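Local coordinates for armadillo repeat protein arm00016 (Synthetic construct, PDB 4D4E) that is a computationally designed armadillo repeat protein, built as a stack of helical repeats intended for modular recognition of peptides, at residues 139-147 with 158-166. Sequence-based numbering, arbitrary orientation.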
loop_
_atom_site.group_PDB
_atom_site.type_symbol
_atom_site.label_atom_id
_atom_site.label_comp_id
_atom_site.label_asym_id
_atom_site.label_seq_id
_atom_site.Cartn_x
_atom_site.Cartn_y
_atom_site.Cartn_z
ATOM N N ALA A 139 -5.907 2.820 8.661
ATOM C CA ALA A 139 -5.809 2.357 7.244
ATOM C C ALA A 139 -6.641 1.128 6.927
ATOM O O ALA A 139 -6.999 0.965 5.802
ATOM C CB ALA A 139 -4.355 2.097 6.821
ATOM N N LEU A 140 -6.961 0.284 7.920
ATOM C CA LEU A 140 -7.473 -1.060 7.624
ATOM C C LEU A 140 -8.858 -1.088 7.036
ATOM O O LEU A 140 -9.071 -1.732 6.019
ATOM C CB LEU A 140 -7.434 -1.972 8.885
ATOM C CG LEU A 140 -6.218 -2.880 9.085
ATOM C CD1 LEU A 140 -4.908 -2.317 8.544
ATOM C CD2 LEU A 140 -6.117 -3.397 10.504
ATOM N N SER A 141 -9.807 -0.416 7.678
ATOM C CA SER A 141 -11.154 -0.406 7.130
ATOM C C SER A 141 -11.294 0.145 5.669
ATOM O O SER A 141 -12.022 -0.452 4.860
ATOM C CB SER A 141 -12.129 0.330 8.059
ATOM O OG SER A 141 -12.597 -0.612 9.017
ATOM N N PRO A 142 -10.658 1.302 5.365
ATOM C CA PRO A 142 -10.840 1.811 4.013
ATOM C C PRO A 142 -10.141 0.915 2.995
ATOM O O PRO A 142 -10.637 0.785 1.859
ATOM C CB PRO A 142 -10.173 3.202 4.051
ATOM C CG PRO A 142 -9.346 3.229 5.262
ATOM C CD PRO A 142 -10.089 2.335 6.244
ATOM N N LEU A 143 -9.005 0.318 3.395
ATOM C CA LEU A 143 -8.290 -0.625 2.518
ATOM C C LEU A 143 -9.173 -1.821 2.220
ATOM O O LEU A 143 -9.257 -2.246 1.058
ATOM C CB LEU A 143 -6.943 -1.075 3.110
ATOM C CG LEU A 143 -5.772 -0.091 3.139
ATOM C CD1 LEU A 143 -4.526 -0.703 3.806
ATOM C CD2 LEU A 143 -5.400 0.298 1.698
ATOM N N VAL A 144 -9.852 -2.347 3.247
ATOM C CA VAL A 144 -10.712 -3.507 3.042
ATOM C C VAL A 144 -11.820 -3.162 2.016
ATOM O O VAL A 144 -12.168 -3.992 1.137
ATOM C CB VAL A 144 -11.247 -4.025 4.396
ATOM C CG1 VAL A 144 -12.642 -4.701 4.299
ATOM C CG2 VAL A 144 -10.172 -4.878 5.093
ATOM N N LYS A 145 -12.353 -1.946 2.153
ATOM C CA LYS A 145 -13.329 -1.397 1.229
ATOM C C LYS A 145 -12.807 -1.284 -0.190
ATOM O O LYS A 145 -13.542 -1.561 -1.107
ATOM C CB LYS A 145 -13.825 -0.046 1.698
ATOM C CG LYS A 145 -15.263 -0.080 2.163
ATOM C CD LYS A 145 -16.118 0.877 1.321
ATOM C CE LYS A 145 -16.182 2.245 1.970
ATOM N NZ LYS A 145 -14.872 2.498 2.636
ATOM N N LEU A 146 -11.535 -0.918 -0.375
ATOM C CA LEU A 146 -11.008 -0.788 -1.697
ATOM C C LEU A 146 -10.762 -2.138 -2.355
ATOM O O LEU A 146 -10.628 -2.190 -3.579
ATOM C CB LEU A 146 -9.777 0.094 -1.730
ATOM C CG LEU A 146 -9.998 1.512 -1.196
ATOM C CD1 LEU A 146 -8.641 2.122 -0.985
ATOM C CD2 LEU A 146 -10.801 2.306 -2.221
ATOM N N LEU A 147 -10.721 -3.220 -1.562
ATOM C CA LEU A 147 -10.649 -4.587 -2.112
ATOM C C LEU A 147 -11.822 -4.937 -3.004
ATOM O O LEU A 147 -11.749 -5.880 -3.807
ATOM C CB LEU A 147 -10.615 -5.654 -1.015
ATOM C CG LEU A 147 -9.335 -5.698 -0.197
ATOM C CD1 LEU A 147 -9.434 -6.835 0.775
ATOM C CD2 LEU A 147 -8.133 -5.836 -1.135
ATOM N N ALA A 158 -4.455 -2.277 -3.437
ATOM C CA ALA A 158 -5.113 -2.531 -2.164
ATOM C C ALA A 158 -4.802 -3.892 -1.636
ATOM O O ALA A 158 -4.636 -4.015 -0.412
ATOM C CB ALA A 158 -6.633 -2.370 -2.224
ATOM N N VAL A 159 -4.784 -4.947 -2.512
ATOM C CA VAL A 159 -4.442 -6.273 -2.012
ATOM C C VAL A 159 -2.991 -6.339 -1.666
ATOM O O VAL A 159 -2.614 -7.056 -0.746
ATOM C CB VAL A 159 -4.691 -7.448 -2.993
ATOM C CG1 VAL A 159 -5.006 -8.717 -2.192
ATOM C CG2 VAL A 159 -5.797 -7.124 -3.958
ATOM N N ALA A 160 -2.168 -5.628 -2.424
ATOM C CA ALA A 160 -0.711 -5.592 -2.135
ATOM C C ALA A 160 -0.481 -4.970 -0.728
ATOM O O ALA A 160 0.392 -5.445 0.071
ATOM C CB ALA A 160 0.044 -4.792 -3.235
ATOM N N ALA A 161 -1.294 -3.967 -0.388
ATOM C CA ALA A 161 -1.194 -3.357 0.964
ATOM C C ALA A 161 -1.662 -4.351 2.026
ATOM O O ALA A 161 -1.052 -4.468 3.065
ATOM C CB ALA A 161 -2.012 -2.043 1.031
ATOM N N ILE A 162 -2.780 -5.034 1.777
ATOM C CA ILE A 162 -3.316 -5.980 2.735
ATOM C C ILE A 162 -2.348 -7.170 2.918
ATOM O O ILE A 162 -2.081 -7.578 4.042
ATOM C CB ILE A 162 -4.690 -6.522 2.316
ATOM C CG1 ILE A 162 -5.769 -5.412 2.296
ATOM C CG2 ILE A 162 -5.063 -7.793 3.154
ATOM C CD1 ILE A 162 -6.015 -4.659 3.593
ATOM N N ALA A 163 -1.824 -7.705 1.817
ATOM C CA ALA A 163 -0.766 -8.735 1.865
ATOM C C ALA A 163 0.416 -8.271 2.766
ATOM O O ALA A 163 0.878 -9.040 3.652
ATOM C CB ALA A 163 -0.272 -9.105 0.445
ATOM N N ASN A 164 0.915 -7.055 2.516
ATOM C CA ASN A 164 2.041 -6.504 3.296
ATOM C C ASN A 164 1.713 -6.394 4.796
ATOM O O ASN A 164 2.525 -6.731 5.638
ATOM C CB ASN A 164 2.501 -5.151 2.774
ATOM C CG ASN A 164 3.107 -5.236 1.407
ATOM O OD1 ASN A 164 3.305 -6.314 0.928
ATOM N ND2 ASN A 164 3.384 -4.099 0.765
ATOM N N ILE A 165 0.517 -5.935 5.114
ATOM C CA ILE A 165 0.080 -5.933 6.495
ATOM C C ILE A 165 0.004 -7.369 7.108
ATOM O O ILE A 165 0.481 -7.610 8.257
ATOM C CB ILE A 165 -1.245 -5.126 6.647
ATOM C CG1 ILE A 165 -1.030 -3.613 6.405
ATOM C CG2 ILE A 165 -1.778 -5.228 8.060
ATOM C CD1 ILE A 165 -2.302 -2.938 5.897
ATOM N N ALA A 166 -0.547 -8.321 6.329
ATOM C CA ALA A 166 -0.658 -9.715 6.740
ATOM C C ALA A 166 0.707 -10.363 7.102
ATOM O O ALA A 166 0.736 -11.378 7.829
ATOM C CB ALA A 166 -1.356 -10.528 5.634
#
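Leu143 meets Ala161, Ile162 and Ile165 in the middle of an armadillo-type helix pair, an instructive case of how two helices of such a solenoid can meet through aliphatic side chains alone. The short helix 140-146 runs against the C-terminal half of helix 152-166 in an oblique crossing: the axes of the two segments come within 9.2 Å, at 134° between their N-to-C directions.

Among the branched side chains, Leu143 does the central work. Its CB sits 3.7 Å from CD1 of Ile162, while its CD1 reaches past to Ile165 CD1 at 3.8 Å and also touches the methyl of Ala161. Leu140 slants across Ile165 so that the same Ile165 CD1 lies 3.8 Å from Leu140 CD1; one terminal methyl thus serves two leucines. Ile165 extends that methyl because CD1 is roughly anti to CA (chi2 153°), whereas in Ile162 the chain folds back (chi2 -58°) and brings CD1 over the Leu143 CB.

Where the helices converge, a small side chain faces the leucines. The methyl of Ala158 lies against Leu146 CB at 4.0 Å, and the CA atoms of Leu147 and Ala158 stand 5.9 Å apart.

Neighbouring helices cover parts of this buried seam: Ile120 of helix 110-124 touches Leu143, while Leu185 of helix 182-187 touches Leu147, Val159 and Ile162. Leu147 also packs on the main chain, its CD2 lying 3.7 Å from the backbone N of Val159 and 3.9 Å from Val159 CG2.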